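Local coordinates for Serine/threonine-protein kinase Tel1 (Chaetomium thermophilum, PDB 6SKY), which probably acts as a DNA damage sensor, an ATP-dependent kinase that phosphorylates serine or threonine in Ser/Thr-Gln motifs to activate checkpoint signalling, at residues A[2463-2468]-A[2495-2500]; A[1841-1846]-A[1879-1884]; A[2201-2206]-A[2232-2237]. All coordinates share one frame; numbering follows the deposited sequence.

Three contacts of Tel1 follow one another along the chain: contact 2 comes first, contact 3 next and contact 1 last. None touches another. The centres of contacts 1 and 2 lie about 63 Å apart on opposite sides of the middle of the chain, those of contacts 2 and 3 about 62 Å apart, and those of contacts 1 and 3 about 54 Å apart. Contacts 1 and 2 are buried, whereas contact 3 is partly buried. All three lie away from the nucleotide pocket and magnesium site of the kinase domain, and none is touched by the second subunit.

Contact 1 of 3, residues A[2463-2468]-A[2495-2500]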
ATOM      1  N   HIS A2463       6.366  26.767 -38.038  1.00 39.68           N
ATOM      2  CA  HIS A2463       5.424  25.902 -37.355  1.00 39.68           C
ATOM      3  C   HIS A2463       3.989  26.111 -37.798  1.00 39.68           C
ATOM      4  O   HIS A2463       3.135  25.291 -37.455  1.00 39.68           O
ATOM      5  CB  HIS A2463       5.506  26.107 -35.838  1.00 39.68           C
ATOM      6  CG  HIS A2463       6.798  25.656 -35.237  1.00 39.68           C
ATOM      7  ND1 HIS A2463       7.940  26.422 -35.269  1.00 39.68           N
ATOM      8  CD2 HIS A2463       7.127  24.516 -34.592  1.00 39.68           C
ATOM      9  CE1 HIS A2463       8.920  25.772 -34.670  1.00 39.68           C
ATOM     10  NE2 HIS A2463       8.452  24.611 -34.251  1.00 39.68           N
ATOM     11  N   GLY A2464       3.694  27.170 -38.543  1.00 36.50           N
ATOM     12  CA  GLY A2464       2.335  27.405 -38.978  1.00 36.50           C
ATOM     13  C   GLY A2464       2.153  27.557 -40.473  1.00 36.50           C
ATOM     14  O   GLY A2464       1.055  27.343 -40.999  1.00 36.50           O
ATOM     15  N   MET A2465       3.212  27.910 -41.188  1.00 36.24           N
ATOM     16  CA  MET A2465       2.995  28.285 -42.572  1.00 36.24           C
ATOM     17  C   MET A2465       2.812  27.094 -43.491  1.00 36.24           C
ATOM     18  O   MET A2465       2.156  27.230 -44.523  1.00 36.24           O
ATOM     19  CB  MET A2465       4.124  29.177 -43.055  1.00 36.24           C
ATOM     20  CG  MET A2465       3.645  30.589 -43.278  1.00 36.24           C
ATOM     21  SD  MET A2465       4.748  31.843 -42.659  1.00 36.24           S
ATOM     22  CE  MET A2465       6.197  31.432 -43.590  1.00 36.24           C
ATOM     23  N   TYR A2466       3.322  25.920 -43.135  1.00 31.73           N
ATOM     24  CA  TYR A2466       3.010  24.746 -43.937  1.00 31.73           C
ATOM     25  C   TYR A2466       1.566  24.312 -43.753  1.00 31.73           C
ATOM     26  O   TYR A2466       0.939  23.840 -44.705  1.00 31.73           O
ATOM     27  CB  TYR A2466       3.956  23.608 -43.594  1.00 31.73           C
ATOM     28  CG  TYR A2466       5.261  23.701 -44.319  1.00 31.73           C
ATOM     29  CD1 TYR A2466       5.360  23.325 -45.640  1.00 31.73           C
ATOM     30  CD2 TYR A2466       6.391  24.170 -43.688  1.00 31.73           C
ATOM     31  CE1 TYR A2466       6.543  23.412 -46.307  1.00 31.73           C
ATOM     32  CE2 TYR A2466       7.577  24.258 -44.349  1.00 31.73           C
ATOM     33  CZ  TYR A2466       7.650  23.879 -45.658  1.00 31.73           C
ATOM     34  OH  TYR A2466       8.841  23.968 -46.325  1.00 31.73           O
ATOM     35  N   HIS A2467       1.019  24.472 -42.552  1.00 31.68           N
ATOM     36  CA  HIS A2467      -0.401  24.230 -42.351  1.00 31.68           C
ATOM     37  C   HIS A2467      -1.234  25.187 -43.177  1.00 31.68           C
ATOM     38  O   HIS A2467      -2.233  24.787 -43.783  1.00 31.68           O
ATOM     39  CB  HIS A2467      -0.760  24.370 -40.878  1.00 31.68           C
ATOM     40  CG  HIS A2467      -0.198  23.288 -40.020  1.00 31.68           C
ATOM     41  ND1 HIS A2467       0.859  23.493 -39.165  1.00 31.68           N
ATOM     42  CD2 HIS A2467      -0.538  21.988 -39.892  1.00 31.68           C
ATOM     43  CE1 HIS A2467       1.142  22.366 -38.542  1.00 31.68           C
ATOM     44  NE2 HIS A2467       0.311  21.436 -38.968  1.00 31.68           N
ATOM     45  N   ILE A2468      -0.836  26.457 -43.220  1.00 32.87           N
ATOM     46  CA  ILE A2468      -1.581  27.418 -44.026  1.00 32.87           C
ATOM     47  C   ILE A2468      -1.494  27.066 -45.503  1.00 32.87           C
ATOM     48  O   ILE A2468      -2.497  27.112 -46.224  1.00 32.87           O
ATOM     49  CB  ILE A2468      -1.085  28.847 -43.752  1.00 32.87           C
ATOM     50  CG1 ILE A2468      -1.376  29.221 -42.308  1.00 32.87           C
ATOM     51  CG2 ILE A2468      -1.741  29.816 -44.690  1.00 32.87           C
ATOM     52  CD1 ILE A2468      -2.753  28.851 -41.858  1.00 32.87           C
ATOM     53  N   LYS A2495      -3.375  35.161 -47.887  1.00 49.84           N
ATOM     54  CA  LYS A2495      -3.274  36.477 -48.503  1.00 49.84           C
ATOM     55  C   LYS A2495      -2.795  37.513 -47.501  1.00 49.84           C
ATOM     56  O   LYS A2495      -2.027  38.413 -47.851  1.00 49.84           O
ATOM     57  CB  LYS A2495      -4.620  36.894 -49.082  1.00 49.84           C
ATOM     58  CG  LYS A2495      -5.119  36.026 -50.209  1.00 49.84           C
ATOM     59  CD  LYS A2495      -6.608  36.235 -50.411  1.00 49.84           C
ATOM     60  CE  LYS A2495      -7.202  35.185 -51.328  1.00 49.84           C
ATOM     61  NZ  LYS A2495      -8.680  35.112 -51.193  1.00 49.84           N
ATOM     62  N   ALA A2496      -3.243  37.408 -46.250  1.00 48.16           N
ATOM     63  CA  ALA A2496      -2.800  38.368 -45.245  1.00 48.16           C
ATOM     64  C   ALA A2496      -1.356  38.128 -44.837  1.00 48.16           C
ATOM     65  O   ALA A2496      -0.636  39.080 -44.525  1.00 48.16           O
ATOM     66  CB  ALA A2496      -3.712  38.310 -44.026  1.00 48.16           C
ATOM     67  N   LEU A2497      -0.916  36.870 -44.823  1.00 47.95           N
ATOM     68  CA  LEU A2497       0.474  36.568 -44.501  1.00 47.95           C
ATOM     69  C   LEU A2497       1.413  37.131 -45.550  1.00 47.95           C
ATOM     70  O   LEU A2497       2.500  37.612 -45.221  1.00 47.95           O
ATOM     71  CB  LEU A2497       0.686  35.063 -44.386  1.00 47.95           C
ATOM     72  CG  LEU A2497       0.381  34.379 -43.065  1.00 47.95           C
ATOM     73  CD1 LEU A2497       0.810  32.949 -43.151  1.00 47.95           C
ATOM     74  CD2 LEU A2497       1.095  35.081 -41.942  1.00 47.95           C
ATOM     75  N   SER A2498       1.025  37.064 -46.820  1.00 53.04           N
ATOM     76  CA  SER A2498       1.873  37.676 -47.835  1.00 53.04           C
ATOM     77  C   SER A2498       1.558  39.158 -47.957  1.00 53.04           C
ATOM     78  O   SER A2498       1.363  39.672 -49.060  1.00 53.04           O
ATOM     79  CB  SER A2498       1.689  36.994 -49.188  1.00 53.04           C
ATOM     80  OG  SER A2498       0.367  37.160 -49.655  1.00 53.04           O
ATOM     81  N   LYS A2499       1.490  39.849 -46.825  1.00 60.20           N
ATOM     82  CA  LYS A2499       1.290  41.288 -46.817  1.00 60.20           C
ATOM     83  C   LYS A2499       2.039  42.020 -45.719  1.00 60.20           C
ATOM     84  O   LYS A2499       2.113  43.251 -45.781  1.00 60.20           O
ATOM     85  CB  LYS A2499      -0.200  41.620 -46.693  1.00 60.20           C
ATOM     86  CG  LYS A2499      -0.894  41.929 -48.003  1.00 60.20           C
ATOM     87  CD  LYS A2499      -2.302  42.428 -47.745  1.00 60.20           C
ATOM     88  CE  LYS A2499      -2.897  43.078 -48.978  1.00 60.20           C
ATOM     89  NZ  LYS A2499      -4.229  43.690 -48.705  1.00 60.20           N
ATOM     90  N   ASN A2500       2.565  41.337 -44.708  1.00 61.33           N
ATOM     91  CA  ASN A2500       3.149  42.012 -43.563  1.00 61.33           C
ATOM     92  C   ASN A2500       4.660  41.836 -43.552  1.00 61.33           C
ATOM     93  O   ASN A2500       5.214  40.938 -44.190  1.00 61.33           O
ATOM     94  CB  ASN A2500       2.530  41.514 -42.252  1.00 61.33           C
ATOM     95  CG  ASN A2500       3.020  40.147 -41.845  1.00 61.33           C
ATOM     96  OD1 ASN A2500       3.394  39.330 -42.679  1.00 61.33           O
ATOM     97  ND2 ASN A2500       3.007  39.888 -40.547  1.00 61.33           N
TER
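Two successive helices, 2461-2472 and 2483-2497, are joined here through Met2465 and Ile2468 of the first and Leu2497, the last residue of the second. The backbones keep their distance, 8.9 Å between the CA atoms of Met2465 and Leu2497, and side chains fill the interval. All contacts across the segments fall on one methyl of Leu2497: its CD1 comes to 3.7 Å from Met2465 CG and 4.1 Å from Met2465 SD, so it lies against the CG-SD part of the side chain and not the terminal methyl. Met2465 is bent at both chi2 and chi3 (59°), and the two side chains cross at a slant. Ile2468, one turn further on, adds its branch methyl CG2 at 4.3 Å from the same Leu2497 CD1. Just past Leu2497 the chain leaves the helix at Ser2498, the centre of an inverse gamma turn, and Ser2498 OG turns back to bond Lys2495 O at 3.2 Å, from above the carbonyl plane. Helix 2444-2459 adds Val2458 against Leu2497, and helix 2507-2522 adds Trp2507 and Ile2510 against Met2465. Helix-to-helix packing of this sort is consistent with the alpha-solenoid build of the protein.

Contact 2 of 3, residues A[1841-1846]-A[1879-1884]; sequences LLINTI and TRCGMY
Ile1843 sends its two branches to two different residues, overlapping the methyl end of Met1883 with one and the thiol of Cys1881 with the other. Its CG2, anti to the backbone N, meets Met1883 CE at 3.9 Å and has Met1883 SD a little further off at 4.2 Å. The other branch ends in CD1, which lies 4.1 Å from Cys1881 SG. A single beta-branched residue thus touches residues on either side of Gly1882. The side chains of Ile1843 and Met1883 run antiparallel alongside one another, and the methionine turns at its last torsion (chi3 79°), which brings CE round beside the isoleucine. The amide end of Asn1844 also comes up to the Met1883 methyl group. No hydrogen bond joins the segments; the join is mainly apolar, with 9.5 Å between the CA atoms of Ile1843 and Cys1881.

Each side also has polar bonds of its own. On 1841-1846, Leu1841 O accepts two donors from Thr1845, the backbone N at 2.9 Å and OG1 at 2.8 Å, which arrive from opposite faces of the carbonyl plane. On 1879-1884, helix 1871-1880 ends in a Schellman motif at Gly1882, whose phi is positive (82°). Met1883 then takes the N-cap position of the next helix, so the residues that meet Ile1843 belong to the tight link between two helices. Lys1840 bonds Cys1881 O, a polar tie beside the apolar one. Helix 1836-1849 packs on two sets of helices: Leu1841 and Thr1845 lie on Phe1798 of helix 1793-1808, while Ile1843 meets the junction and also touches Val1886 and Phe1890 of helix 1884-1898.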
ATOM      1  N   LEU A1841      45.579  -9.800 -19.752  1.00 27.83           N
ATOM      2  CA  LEU A1841      46.132  -9.676 -21.094  1.00 27.83           C
ATOM      3  C   LEU A1841      45.681 -10.813 -21.991  1.00 27.83           C
ATOM      4  O   LEU A1841      45.460 -10.608 -23.185  1.00 27.83           O
ATOM      5  CB  LEU A1841      47.653  -9.622 -21.013  1.00 27.83           C
ATOM      6  CG  LEU A1841      48.457  -9.426 -22.286  1.00 27.83           C
ATOM      7  CD1 LEU A1841      48.222  -8.056 -22.844  1.00 27.83           C
ATOM      8  CD2 LEU A1841      49.906  -9.625 -21.987  1.00 27.83           C
ATOM      9  N   LEU A1842      45.522 -12.010 -21.437  1.00 28.05           N
ATOM     10  CA  LEU A1842      44.964 -13.115 -22.215  1.00 28.05           C
ATOM     11  C   LEU A1842      43.533 -12.825 -22.644  1.00 28.05           C
ATOM     12  O   LEU A1842      43.151 -13.061 -23.798  1.00 28.05           O
ATOM     13  CB  LEU A1842      45.012 -14.399 -21.402  1.00 28.05           C
ATOM     14  CG  LEU A1842      46.218 -15.283 -21.638  1.00 28.05           C
ATOM     15  CD1 LEU A1842      46.062 -16.533 -20.827  1.00 28.05           C
ATOM     16  CD2 LEU A1842      46.320 -15.598 -23.102  1.00 28.05           C
ATOM     17  N   ILE A1843      42.719 -12.328 -21.719  1.00 24.00           N
ATOM     18  CA  ILE A1843      41.336 -12.007 -22.045  1.00 24.00           C
ATOM     19  C   ILE A1843      41.265 -10.909 -23.095  1.00 24.00           C
ATOM     20  O   ILE A1843      40.454 -10.973 -24.026  1.00 24.00           O
ATOM     21  CB  ILE A1843      40.579 -11.624 -20.766  1.00 24.00           C
ATOM     22  CG1 ILE A1843      40.378 -12.862 -19.905  1.00 24.00           C
ATOM     23  CG2 ILE A1843      39.267 -10.998 -21.101  1.00 24.00           C
ATOM     24  CD1 ILE A1843      40.276 -12.553 -18.460  1.00 24.00           C
ATOM     25  N   ASN A1844      42.116  -9.892 -22.975  1.00 24.95           N
ATOM     26  CA  ASN A1844      42.123  -8.832 -23.974  1.00 24.95           C
ATOM     27  C   ASN A1844      42.603  -9.323 -25.329  1.00 24.95           C
ATOM     28  O   ASN A1844      42.147  -8.825 -26.357  1.00 24.95           O
ATOM     29  CB  ASN A1844      42.979  -7.673 -23.501  1.00 24.95           C
ATOM     30  CG  ASN A1844      42.251  -6.786 -22.549  1.00 24.95           C
ATOM     31  OD1 ASN A1844      42.722  -6.504 -21.459  1.00 24.95           O
ATOM     32  ND2 ASN A1844      41.083  -6.337 -22.951  1.00 24.95           N
ATOM     33  N   THR A1845      43.499 -10.305 -25.366  1.00 23.85           N
ATOM     34  CA  THR A1845      43.888 -10.873 -26.651  1.00 23.85           C
ATOM     35  C   THR A1845      42.737 -11.629 -27.296  1.00 23.85           C
ATOM     36  O   THR A1845      42.523 -11.524 -28.506  1.00 23.85           O
ATOM     37  CB  THR A1845      45.087 -11.793 -26.484  1.00 23.85           C
ATOM     38  OG1 THR A1845      46.142 -11.076 -25.846  1.00 23.85           O
ATOM     39  CG2 THR A1845      45.568 -12.266 -27.823  1.00 23.85           C
ATOM     40  N   ILE A1846      41.998 -12.414 -26.513  1.00 23.30           N
ATOM     41  CA  ILE A1846      40.829 -13.107 -27.053  1.00 23.30           C
ATOM     42  C   ILE A1846      39.826 -12.106 -27.610  1.00 23.30           C
ATOM     43  O   ILE A1846      39.292 -12.273 -28.716  1.00 23.30           O
ATOM     44  CB  ILE A1846      40.189 -13.994 -25.975  1.00 23.30           C
ATOM     45  CG1 ILE A1846      41.131 -15.118 -25.574  1.00 23.30           C
ATOM     46  CG2 ILE A1846      38.900 -14.570 -26.468  1.00 23.30           C
ATOM     47  CD1 ILE A1846      40.596 -15.964 -24.468  1.00 23.30           C
ATOM     48  N   THR A1879      35.363 -12.964 -14.783  1.00 29.37           N
ATOM     49  CA  THR A1879      34.696 -12.598 -13.541  1.00 29.37           C
ATOM     50  C   THR A1879      35.686 -12.470 -12.396  1.00 29.37           C
ATOM     51  O   THR A1879      35.504 -11.630 -11.512  1.00 29.37           O
ATOM     52  CB  THR A1879      33.629 -13.625 -13.190  1.00 29.37           C
ATOM     53  OG1 THR A1879      32.878 -13.947 -14.359  1.00 29.37           O
ATOM     54  CG2 THR A1879      32.691 -13.064 -12.168  1.00 29.37           C
ATOM     55  N   ARG A1880      36.736 -13.295 -12.391  1.00 32.18           N
ATOM     56  CA  ARG A1880      37.777 -13.158 -11.377  1.00 32.18           C
ATOM     57  C   ARG A1880      38.538 -11.842 -11.506  1.00 32.18           C
ATOM     58  O   ARG A1880      38.950 -11.269 -10.496  1.00 32.18           O
ATOM     59  CB  ARG A1880      38.740 -14.334 -11.461  1.00 32.18           C
ATOM     60  CG  ARG A1880      38.539 -15.370 -10.391  1.00 32.18           C
ATOM     61  CD  ARG A1880      38.563 -16.763 -10.966  1.00 32.18           C
ATOM     62  NE  ARG A1880      39.637 -16.945 -11.929  1.00 32.18           N
ATOM     63  CZ  ARG A1880      39.676 -17.935 -12.808  1.00 32.18           C
ATOM     64  NH1 ARG A1880      40.683 -18.034 -13.657  1.00 32.18           N
ATOM     65  NH2 ARG A1880      38.699 -18.825 -12.845  1.00 32.18           N
ATOM     66  N   CYS A1881      38.736 -11.351 -12.722  1.00 32.57           N
ATOM     67  CA  CYS A1881      39.493 -10.133 -12.966  1.00 32.57           C
ATOM     68  C   CYS A1881      38.660  -8.868 -12.836  1.00 32.57           C
ATOM     69  O   CYS A1881      39.206  -7.774 -12.986  1.00 32.57           O
ATOM     70  CB  CYS A1881      40.120 -10.179 -14.357  1.00 32.57           C
ATOM     71  SG  CYS A1881      41.240 -11.550 -14.616  1.00 32.57           S
ATOM     72  N   GLY A1882      37.361  -8.981 -12.582  1.00 30.49           N
ATOM     73  CA  GLY A1882      36.530  -7.809 -12.416  1.00 30.49           C
ATOM     74  C   GLY A1882      36.042  -7.172 -13.693  1.00 30.49           C
ATOM     75  O   GLY A1882      35.689  -5.992 -13.682  1.00 30.49           O
ATOM     76  N   MET A1883      36.012  -7.909 -14.794  1.00 29.19           N
ATOM     77  CA  MET A1883      35.538  -7.414 -16.081  1.00 29.19           C
ATOM     78  C   MET A1883      34.179  -8.057 -16.324  1.00 29.19           C
ATOM     79  O   MET A1883      34.086  -9.119 -16.931  1.00 29.19           O
ATOM     80  CB  MET A1883      36.516  -7.758 -17.189  1.00 29.19           C
ATOM     81  CG  MET A1883      37.946  -7.394 -16.907  1.00 29.19           C
ATOM     82  SD  MET A1883      39.122  -8.346 -17.878  1.00 29.19           S
ATOM     83  CE  MET A1883      39.051  -7.515 -19.451  1.00 29.19           C
ATOM     84  N   TYR A1884      33.121  -7.408 -15.858  1.00 28.05           N
ATOM     85  CA  TYR A1884      31.819  -8.058 -15.824  1.00 28.05           C
ATOM     86  C   TYR A1884      31.050  -7.968 -17.133  1.00 28.05           C
ATOM     87  O   TYR A1884      30.286  -8.880 -17.446  1.00 28.05           O
ATOM     88  CB  TYR A1884      30.987  -7.484 -14.684  1.00 28.05           C
ATOM     89  CG  TYR A1884      31.596  -7.782 -13.346  1.00 28.05           C
ATOM     90  CD1 TYR A1884      31.712  -9.081 -12.901  1.00 28.05           C
ATOM     91  CD2 TYR A1884      32.073  -6.775 -12.541  1.00 28.05           C
ATOM     92  CE1 TYR A1884      32.272  -9.364 -11.696  1.00 28.05           C
ATOM     93  CE2 TYR A1884      32.637  -7.050 -11.331  1.00 28.05           C
ATOM     94  CZ  TYR A1884      32.731  -8.345 -10.912  1.00 28.05           C
ATOM     95  OH  TYR A1884      33.295  -8.622  -9.695  1.00 28.05           O
TER

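Contact 3 of 3, residues A[2201-2206]-A[2232-2237]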
ATOM      1  N   SER A2201      13.273  34.161  12.556  1.00 44.83           N
ATOM      2  CA  SER A2201      11.882  33.746  12.437  1.00 44.83           C
ATOM      3  C   SER A2201      11.829  32.703  11.332  1.00 44.83           C
ATOM      4  O   SER A2201      11.709  33.036  10.155  1.00 44.83           O
ATOM      5  CB  SER A2201      10.985  34.921  12.136  1.00 44.83           C
ATOM      6  OG  SER A2201      11.129  35.927  13.116  1.00 44.83           O
ATOM      7  N   VAL A2202      11.933  31.435  11.714  1.00 38.80           N
ATOM      8  CA  VAL A2202      11.945  30.357  10.736  1.00 38.80           C
ATOM      9  C   VAL A2202      10.948  29.277  11.116  1.00 38.80           C
ATOM     10  O   VAL A2202      11.094  28.123  10.710  1.00 38.80           O
ATOM     11  CB  VAL A2202      13.350  29.753  10.589  1.00 38.80           C
ATOM     12  CG1 VAL A2202      14.287  30.745   9.954  1.00 38.80           C
ATOM     13  CG2 VAL A2202      13.868  29.319  11.932  1.00 38.80           C
ATOM     14  N   ASP A2203       9.927  29.629  11.891  1.00 38.54           N
ATOM     15  CA  ASP A2203       8.988  28.608  12.335  1.00 38.54           C
ATOM     16  C   ASP A2203       7.987  28.230  11.257  1.00 38.54           C
ATOM     17  O   ASP A2203       7.551  27.079  11.212  1.00 38.54           O
ATOM     18  CB  ASP A2203       8.254  29.077  13.585  1.00 38.54           C
ATOM     19  CG  ASP A2203       7.819  30.508  13.487  1.00 38.54           C
ATOM     20  OD1 ASP A2203       8.592  31.316  12.940  1.00 38.54           O
ATOM     21  OD2 ASP A2203       6.705  30.829  13.950  1.00 38.54           O
ATOM     22  N   ALA A2204       7.624  29.162  10.377  1.00 32.99           N
ATOM     23  CA  ALA A2204       6.616  28.866   9.369  1.00 32.99           C
ATOM     24  C   ALA A2204       7.142  27.905   8.314  1.00 32.99           C
ATOM     25  O   ALA A2204       6.452  26.956   7.939  1.00 32.99           O
ATOM     26  CB  ALA A2204       6.130  30.153   8.722  1.00 32.99           C
ATOM     27  N   ALA A2205       8.368  28.114   7.838  1.00 29.72           N
ATOM     28  CA  ALA A2205       8.929  27.217   6.833  1.00 29.72           C
ATOM     29  C   ALA A2205       9.222  25.842   7.415  1.00 29.72           C
ATOM     30  O   ALA A2205       9.034  24.821   6.744  1.00 29.72           O
ATOM     31  CB  ALA A2205      10.191  27.828   6.245  1.00 29.72           C
ATOM     32  N   ILE A2206       9.644  25.789   8.672  1.00 28.81           N
ATOM     33  CA  ILE A2206       9.951  24.511   9.295  1.00 28.81           C
ATOM     34  C   ILE A2206       8.674  23.742   9.605  1.00 28.81           C
ATOM     35  O   ILE A2206       8.610  22.516   9.433  1.00 28.81           O
ATOM     36  CB  ILE A2206      10.811  24.747  10.544  1.00 28.81           C
ATOM     37  CG1 ILE A2206      12.208  25.187  10.121  1.00 28.81           C
ATOM     38  CG2 ILE A2206      10.877  23.512  11.377  1.00 28.81           C
ATOM     39  CD1 ILE A2206      13.095  25.552  11.247  1.00 28.81           C
ATOM     40  N   LYS A2232      -3.194  30.395  10.811  1.00 47.51           N
ATOM     41  CA  LYS A2232      -3.932  31.134  11.827  1.00 47.51           C
ATOM     42  C   LYS A2232      -3.002  32.002  12.661  1.00 47.51           C
ATOM     43  O   LYS A2232      -3.111  33.231  12.656  1.00 47.51           O
ATOM     44  CB  LYS A2232      -4.705  30.158  12.709  1.00 47.51           C
ATOM     45  CG  LYS A2232      -5.311  30.774  13.936  1.00 47.51           C
ATOM     46  CD  LYS A2232      -5.830  29.692  14.862  1.00 47.51           C
ATOM     47  CE  LYS A2232      -6.297  30.264  16.186  1.00 47.51           C
ATOM     48  NZ  LYS A2232      -6.668  29.188  17.146  1.00 47.51           N
ATOM     49  N   ASP A2233      -2.067  31.382  13.374  1.00 57.43           N
ATOM     50  CA  ASP A2233      -1.188  32.097  14.294  1.00 57.43           C
ATOM     51  C   ASP A2233       0.243  32.010  13.775  1.00 57.43           C
ATOM     52  O   ASP A2233       1.026  31.159  14.190  1.00 57.43           O
ATOM     53  CB  ASP A2233      -1.305  31.527  15.715  1.00 57.43           C
ATOM     54  CG  ASP A2233      -0.780  32.483  16.777  1.00 57.43           C
ATOM     55  OD1 ASP A2233      -1.560  33.333  17.253  1.00 57.43           O
ATOM     56  OD2 ASP A2233       0.414  32.387  17.134  1.00 57.43           O
ATOM     57  N   SER A2234       0.580  32.922  12.870  1.00 61.79           N
ATOM     58  CA  SER A2234       1.943  33.117  12.395  1.00 61.79           C
ATOM     59  C   SER A2234       1.962  34.376  11.547  1.00 61.79           C
ATOM     60  O   SER A2234       0.958  34.727  10.918  1.00 61.79           O
ATOM     61  CB  SER A2234       2.454  31.919  11.588  1.00 61.79           C
ATOM     62  OG  SER A2234       3.867  31.838  11.634  1.00 61.79           O
ATOM     63  N   SER A2235       3.099  35.056  11.548  1.00 65.85           N
ATOM     64  CA  SER A2235       3.255  36.329  10.852  1.00 65.85           C
ATOM     65  C   SER A2235       4.161  36.084   9.651  1.00 65.85           C
ATOM     66  O   SER A2235       5.373  36.275   9.722  1.00 65.85           O
ATOM     67  CB  SER A2235       3.821  37.395  11.785  1.00 65.85           C
ATOM     68  OG  SER A2235       3.779  38.677  11.186  1.00 65.85           O
ATOM     69  N   LEU A2236       3.558  35.676   8.538  1.00 59.61           N
ATOM     70  CA  LEU A2236       4.312  35.302   7.348  1.00 59.61           C
ATOM     71  C   LEU A2236       5.036  36.470   6.705  1.00 59.61           C
ATOM     72  O   LEU A2236       5.713  36.265   5.693  1.00 59.61           O
ATOM     73  CB  LEU A2236       3.379  34.655   6.330  1.00 59.61           C
ATOM     74  CG  LEU A2236       2.551  33.496   6.872  1.00 59.61           C
ATOM     75  CD1 LEU A2236       1.718  32.907   5.773  1.00 59.61           C
ATOM     76  CD2 LEU A2236       3.452  32.451   7.473  1.00 59.61           C
ATOM     77  N   LYS A2237       4.913  37.677   7.248  1.00 65.95           N
ATOM     78  CA  LYS A2237       5.613  38.839   6.713  1.00 65.95           C
ATOM     79  C   LYS A2237       6.985  38.996   7.358  1.00 65.95           C
ATOM     80  O   LYS A2237       8.002  39.092   6.664  1.00 65.95           O
ATOM     81  CB  LYS A2237       4.764  40.096   6.923  1.00 65.95           C
ATOM     82  CG  LYS A2237       3.354  39.974   6.372  1.00 65.95           C
ATOM     83  CD  LYS A2237       2.477  41.134   6.818  1.00 65.95           C
ATOM     84  CE  LYS A2237       1.024  40.892   6.444  1.00 65.95           C
ATOM     85  NZ  LYS A2237       0.128  41.949   6.979  1.00 65.95           N
TER
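Asp2203 is the first residue of 2201-2206 to meet the facing loop, and it does so with its carboxylate. Just before it, Val2202 holds the N-cap position and packs on Leu2159 and Ile2162 of helix 2154-2174. The CG of Asp2203 sits between the backbone N and the carbonyl carbon (chi1 43°), which turns the group toward Ser2234. The approach stays loose, with OD2 at 3.8 Å from Ser2234 OG, too long to count as a hydrogen bond. The other carboxylate oxygen, OD1, has a weak hydrogen bond from Gln2239, just beyond the second segment.

Ala2204 follows and makes the apolar half of the contact. Its CB touches Leu2236 CD2 at 3.7 Å and lies 4.1 Å from Ser2234 OG, so one methyl rests against two residues of the loop. The chain comes close here, 7.0 Å between the CA atoms of Ala2204 and Ser2234, as the small side chain allows. Ser2234 OG faces both groups, with carboxylate and methyl lying about at right angles as seen from it.

The contact joins the beginning of helix 2203-2217 to the loop that leaves helix 2220-2232. Leu2236 also touches Leu2243 and reaches Arg2245 and Leu2248 of helix 2245-2259, so the loop is lodged between the start of one helix and the start of another.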